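PDB 1AGQ: glial cell-derived neurotrophic factor from Rattus norvegicus, which acts as a secreted cystine-knot growth factor of the TGF-beta superfamily that promotes the survival of neurons by engaging cell-surface receptors as a disulfide-linked dimer. Local coordinates for the interface of chains A and B and the interface of chains B and C. Residues are numbered along the deposited sequence; one frame, centred on the assembly and turned at random. Chains: chain A/B/C, Glial cell-derived neurotrophic factor.

Contact 1: the interface of chains A and B. Residues chain A 66-69, 127-129; chain B 80, 83-84, 93.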
# COMPACT_ATOMS: atom_id res chain seq x y z
N PHE A 66 -14.21 -30.08 -0.35
CA PHE A 66 -13.74 -28.69 -0.48
C PHE A 66 -14.93 -27.89 -1.01
O PHE A 66 -15.57 -28.29 -1.98
CB PHE A 66 -12.61 -28.59 -1.49
CG PHE A 66 -12.20 -27.17 -1.83
CD1 PHE A 66 -11.59 -26.34 -0.87
CD2 PHE A 66 -12.41 -26.68 -3.12
CE1 PHE A 66 -11.20 -25.02 -1.22
CE2 PHE A 66 -12.02 -25.38 -3.47
CZ PHE A 66 -11.41 -24.55 -2.51
N ARG A 67 -15.23 -26.77 -0.37
CA ARG A 67 -16.35 -25.94 -0.80
C ARG A 67 -15.84 -24.57 -1.20
O ARG A 67 -14.98 -24.00 -0.53
CB ARG A 67 -17.38 -25.82 0.31
CG ARG A 67 -17.99 -27.13 0.77
CD ARG A 67 -18.83 -26.99 2.05
NE ARG A 67 -19.43 -28.29 2.37
CZ ARG A 67 -18.87 -29.20 3.17
NH1 ARG A 67 -17.70 -28.95 3.74
NH2 ARG A 67 -19.44 -30.38 3.36
N TYR A 68 -16.35 -24.05 -2.31
CA TYR A 68 -15.91 -22.76 -2.80
C TYR A 68 -17.10 -21.90 -3.19
O TYR A 68 -18.23 -22.38 -3.32
CB TYR A 68 -14.94 -22.92 -3.98
CG TYR A 68 -15.50 -23.62 -5.20
CD1 TYR A 68 -16.17 -22.90 -6.20
CD2 TYR A 68 -15.40 -25.01 -5.35
CE1 TYR A 68 -16.73 -23.54 -7.30
CE2 TYR A 68 -15.96 -25.66 -6.45
CZ TYR A 68 -16.62 -24.92 -7.41
OH TYR A 68 -17.21 -25.55 -8.47
N CYS A 69 -16.82 -20.62 -3.35
CA CYS A 69 -17.84 -19.62 -3.68
C CYS A 69 -17.67 -19.13 -5.11
O CYS A 69 -16.56 -18.88 -5.56
CB CYS A 69 -17.72 -18.45 -2.70
SG CYS A 69 -17.92 -18.96 -0.98
N HIS A 127 -9.46 -23.18 4.88
CA HIS A 127 -9.12 -23.79 3.59
C HIS A 127 -10.35 -24.07 2.74
O HIS A 127 -10.24 -24.34 1.54
CB HIS A 127 -8.41 -25.13 3.83
CG HIS A 127 -9.26 -26.13 4.56
ND1 HIS A 127 -9.73 -25.94 5.84
CD2 HIS A 127 -9.72 -27.35 4.17
CE1 HIS A 127 -10.44 -26.98 6.21
NE2 HIS A 127 -10.46 -27.85 5.22
N SER A 128 -11.51 -24.03 3.37
CA SER A 128 -12.76 -24.35 2.68
C SER A 128 -13.90 -23.47 3.18
O SER A 128 -14.03 -23.19 4.37
CB SER A 128 -13.09 -25.83 2.92
OG SER A 128 -14.27 -26.25 2.25
N ALA A 129 -14.73 -23.04 2.24
CA ALA A 129 -15.88 -22.19 2.57
C ALA A 129 -17.02 -22.91 3.29
O ALA A 129 -17.36 -24.06 2.97
CB ALA A 129 -16.39 -21.52 1.29
N TYR B 80 -7.29 -20.79 1.38
CA TYR B 80 -8.37 -20.93 0.42
C TYR B 80 -7.97 -20.48 -0.99
O TYR B 80 -8.16 -21.22 -1.97
CB TYR B 80 -9.58 -20.12 0.92
CG TYR B 80 -10.76 -20.11 -0.02
CD1 TYR B 80 -11.61 -21.22 -0.12
CD2 TYR B 80 -11.04 -18.98 -0.79
CE1 TYR B 80 -12.73 -21.19 -0.98
CE2 TYR B 80 -12.14 -18.94 -1.64
CZ TYR B 80 -12.98 -20.04 -1.73
OH TYR B 80 -14.06 -19.97 -2.57
N ILE B 83 -5.39 -22.71 -2.68
CA ILE B 83 -6.05 -23.91 -3.17
C ILE B 83 -6.76 -23.63 -4.50
O ILE B 83 -6.64 -24.40 -5.44
CB ILE B 83 -7.04 -24.44 -2.12
CG1 ILE B 83 -6.24 -24.99 -0.93
CG2 ILE B 83 -7.95 -25.56 -2.74
CD1 ILE B 83 -7.10 -25.48 0.21
N LEU B 84 -7.47 -22.51 -4.59
CA LEU B 84 -8.13 -22.14 -5.84
C LEU B 84 -7.15 -22.03 -7.01
O LEU B 84 -7.44 -22.48 -8.13
CB LEU B 84 -8.88 -20.80 -5.64
CG LEU B 84 -10.21 -20.87 -4.88
CD1 LEU B 84 -10.90 -19.51 -4.94
CD2 LEU B 84 -11.12 -21.92 -5.50
N LEU B 93 -11.00 -27.18 -11.26
CA LEU B 93 -11.89 -26.05 -10.98
C LEU B 93 -11.31 -24.84 -11.72
O LEU B 93 -10.43 -24.17 -11.19
CB LEU B 93 -11.91 -25.77 -9.48
CG LEU B 93 -12.77 -24.61 -9.03
CD1 LEU B 93 -14.17 -24.81 -9.59
CD2 LEU B 93 -12.78 -24.54 -7.52
O HOH W 1 -14.45 -17.69 -4.17
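With CG anti to its backbone N (chi1 177°), B:Tyr80 projects from helix 79-89 to the edge of strand 63-70 of chain A, while A:Phe66, also anti (chi1 172°), turns its ring toward that helix; the two side chains cross at about a right angle. The phenol of B:Tyr80 runs past the A:Arg67 carbonyl, which lies at the ring's edge, and ends at the backbone of A:Cys69. There the amide N of A:Cys69 donates to the hydroxyl OH of B:Tyr80 at 2.9 Å, nearly straight at 164°. A water bridges the same hydroxyl to the carbonyl O of A:Cys69, so the phenol oxygen is held from two directions. B:Ile83 lays CG2 over one face of the A:Phe66 ring, 3.6 Å from CZ and offset toward the rim, and B:Leu84 CD2 meets that ring at its edge. Farther along, B:Leu93 sets CD2 over the centre of the A:Tyr68 ring, 3.4 Å above its plane. Along the same edge of the strand, the N of A:Arg67 donates to A:Ser128 OG at 2.8 Å. The site thus seats the helix of one protomer on strand 63-70 of the other, next to the cystine knot to which A:Cys69 belongs.

Contact 2: the interface of chains A and B. Residues chain A 79, 83, 86; chain B 54-56.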
# COMPACT_ATOMS: atom_id res chain seq x y z
N MET A 79 -24.07 0.81 1.03
CA MET A 79 -24.13 2.18 0.54
C MET A 79 -22.92 2.40 -0.38
O MET A 79 -22.99 3.05 -1.43
CB MET A 79 -24.03 3.15 1.72
CG MET A 79 -25.32 3.74 2.17
SD MET A 79 -25.66 5.15 1.14
CE MET A 79 -26.67 4.39 -0.11
N ILE A 83 -22.98 3.76 -4.28
CA ILE A 83 -22.32 4.95 -4.78
C ILE A 83 -21.24 4.68 -5.82
O ILE A 83 -20.94 5.54 -6.65
CB ILE A 83 -21.64 5.72 -3.63
CG1 ILE A 83 -22.66 6.07 -2.55
CG2 ILE A 83 -21.00 6.99 -4.17
CD1 ILE A 83 -22.03 6.46 -1.24
N ASN A 86 -23.30 4.36 -9.13
CA ASN A 86 -23.73 5.70 -9.51
C ASN A 86 -22.60 6.55 -10.07
O ASN A 86 -22.78 7.26 -11.06
CB ASN A 86 -24.37 6.40 -8.31
CG ASN A 86 -25.67 5.75 -7.88
OD1 ASN A 86 -26.27 5.00 -8.65
ND2 ASN A 86 -26.11 6.02 -6.66
N LEU B 54 -23.46 11.75 -5.14
CA LEU B 54 -23.60 10.31 -4.93
C LEU B 54 -24.82 9.65 -5.56
O LEU B 54 -24.92 8.42 -5.58
CB LEU B 54 -23.60 10.00 -3.44
CG LEU B 54 -22.51 10.69 -2.61
CD1 LEU B 54 -22.71 10.31 -1.14
CD2 LEU B 54 -21.12 10.29 -3.09
N GLY B 55 -25.74 10.46 -6.07
CA GLY B 55 -26.93 9.92 -6.70
C GLY B 55 -27.85 9.18 -5.75
O GLY B 55 -28.65 8.34 -6.18
N LEU B 56 -27.76 9.49 -4.46
CA LEU B 56 -28.58 8.84 -3.44
C LEU B 56 -29.89 9.58 -3.20
O LEU B 56 -30.69 9.17 -2.35
CB LEU B 56 -27.81 8.74 -2.12
CG LEU B 56 -26.97 7.49 -1.82
CD1 LEU B 56 -26.79 6.65 -3.06
CD2 LEU B 56 -25.63 7.91 -1.26
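A:Ile83 and B:Leu54 cross obliquely where helix 79-90 of one cystine-knot protomer meets the end of the 3-10 helix 51-54 of the other, in the helix-on-finger packing typical of TGF-beta-like dimers. Their branches pack closely: CG2 of A:Ile83 lies 3.5 Å from CD2 of B:Leu54, slightly tighter than usual van der Waals contact. The other arm of the isoleucine points toward B:Leu56, and these two side chains stand at about a right angle, with CG1 of A:Ile83 3.7 Å from CD2 of B:Leu56. A:Ile83 therefore touches both leucines, CG2 on B:Leu54, CG1 mainly on B:Leu56 and CD1 near both.

A:Met79 approaches B:Leu56 differently, tip to tip. Its chain bends at chi2 (-83°) and chi3 (93°), which brings the terminal methyl CE to 3.6 Å from CG of B:Leu56, while SD lies near CD2 of the same leucine.

At the other end of the patch the contact is polar. The side-chain amide of A:Asn86 donates from ND2 to the backbone O of B:Leu54 at 2.9 Å. The donor lies in the carbonyl plane, but the acceptor is tilted 17° from the amide plane of the asparagine. CD1 of B:Leu56 lies beside ND2 of A:Asn86, so an apolar group borders this bond. B:Gly55, with phi and psi both positive, carries the backbone from one leucine to the next.

Contact 3: the interface of chains B and C. Residues chain B 45-47, 68; chain C 46-48, 65.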
# COMPACT_ATOMS: atom_id res chain seq x y z
N THR B 45 -8.27 5.21 -2.83
CA THR B 45 -8.28 6.39 -3.68
C THR B 45 -9.36 7.32 -3.14
O THR B 45 -10.47 6.87 -2.83
CB THR B 45 -8.62 6.04 -5.14
OG1 THR B 45 -7.61 5.19 -5.67
CG2 THR B 45 -8.67 7.32 -6.00
N ALA B 46 -9.02 8.61 -3.01
CA ALA B 46 -9.97 9.59 -2.49
C ALA B 46 -10.49 10.57 -3.56
O ALA B 46 -9.77 10.96 -4.49
CB ALA B 46 -9.32 10.37 -1.36
N ILE B 47 -11.74 10.97 -3.41
CA ILE B 47 -12.33 11.94 -4.32
C ILE B 47 -13.28 12.83 -3.50
O ILE B 47 -14.13 12.34 -2.76
CB ILE B 47 -13.09 11.25 -5.50
CG1 ILE B 47 -13.71 12.31 -6.40
CG2 ILE B 47 -14.10 10.26 -4.97
CD1 ILE B 47 -14.02 11.80 -7.79
N TYR B 68 -12.46 4.89 -2.17
CA TYR B 68 -12.77 3.58 -2.68
C TYR B 68 -11.48 2.80 -2.87
O TYR B 68 -10.41 3.38 -2.97
CB TYR B 68 -13.54 3.69 -4.00
CG TYR B 68 -12.78 4.33 -5.14
CD1 TYR B 68 -12.74 5.71 -5.28
CD2 TYR B 68 -12.14 3.55 -6.11
CE1 TYR B 68 -12.09 6.31 -6.36
CE2 TYR B 68 -11.48 4.15 -7.20
CZ TYR B 68 -11.46 5.53 -7.32
OH TYR B 68 -10.79 6.15 -8.37
N ALA C 46 -4.05 7.36 -3.52
CA ALA C 46 -4.35 8.17 -4.70
C ALA C 46 -5.44 9.18 -4.41
O ALA C 46 -6.22 9.03 -3.47
CB ALA C 46 -4.77 7.25 -5.86
N ILE C 47 -5.46 10.23 -5.23
CA ILE C 47 -6.46 11.27 -5.07
C ILE C 47 -6.87 11.82 -6.45
O ILE C 47 -6.05 11.99 -7.35
CB ILE C 47 -5.91 12.41 -4.13
CG1 ILE C 47 -6.92 13.54 -4.03
CG2 ILE C 47 -4.53 12.90 -4.60
CD1 ILE C 47 -6.83 14.34 -2.75
N HIS C 48 -8.17 12.07 -6.61
CA HIS C 48 -8.69 12.61 -7.86
C HIS C 48 -8.47 14.12 -7.78
O HIS C 48 -8.83 14.76 -6.79
CB HIS C 48 -10.18 12.31 -8.00
CG HIS C 48 -10.48 10.92 -8.47
ND1 HIS C 48 -10.95 10.64 -9.72
CD2 HIS C 48 -10.40 9.74 -7.82
CE1 HIS C 48 -11.17 9.35 -9.84
NE2 HIS C 48 -10.84 8.77 -8.69
N ILE C 65 -5.84 11.24 -11.82
CA ILE C 65 -5.79 10.61 -10.53
C ILE C 65 -4.31 10.69 -10.23
O ILE C 65 -3.49 10.17 -10.98
CB ILE C 65 -6.25 9.16 -10.57
CG1 ILE C 65 -7.76 9.10 -10.90
CG2 ILE C 65 -6.03 8.50 -9.21
CD1 ILE C 65 -8.25 7.73 -11.24
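B:Ala46 and C:Ala46 meet on parallel edges of strands 43-50: the N of B:Ala46 donates to the O of C:Ala46 at 2.9 Å from 36° above the carbonyl plane, whereas the N of C:His48 reaches the O of B:Ala46 at 2.9 Å almost in line with its C=O (175°). C:His48 is the main side chain. Its CG stands anti to the carbonyl carbon (chi1 -80°), carrying the imidazole over to chain B, where NE2 lies 2.6 Å from the phenol OH of B:Tyr68. The direction of this short hydrogen bond is not decided; NE2 lies in the plane of the tyrosine ring, at its edge, and the two side chains cross at about a right angle. One imidazole face receives B:Ile47 CD1, 3.6 Å above the plane, and the opposite face is covered by C:Ile65 CG1, its own chain's neighbour; together they should restrict rotation of the ring. CG2 of B:Thr45 touches CD2 of C:His48 at 3.5 Å, while CB of B:Thr45 packs on a face of the B:Tyr68 ring. In the fold, the patch, which may be a crystal contact rather than a biological one, pairs the 43-50 strands of two fingers over a short parallel stretch, beside strand 63-70.

Contact 1 and contact 2 both belong to the two-fold interface of chains A and B, their C-alpha centres about 33 Å apart, and each pairs a helix of one protomer with a finger of the other. Ile83 of the helix serves in both, from chain B in contact 1 and from chain A in contact 2; with the two-fold twins, each helix would carry both kinds of contact, and each end of the dimer holds both. Contact 3 lies about 16 Å from contact 2 and 33 Å from contact 1, joining that dimer to chain C. Tyr68 links the two interfaces: chain A's copy packs in contact 1, chain B's in contact 3.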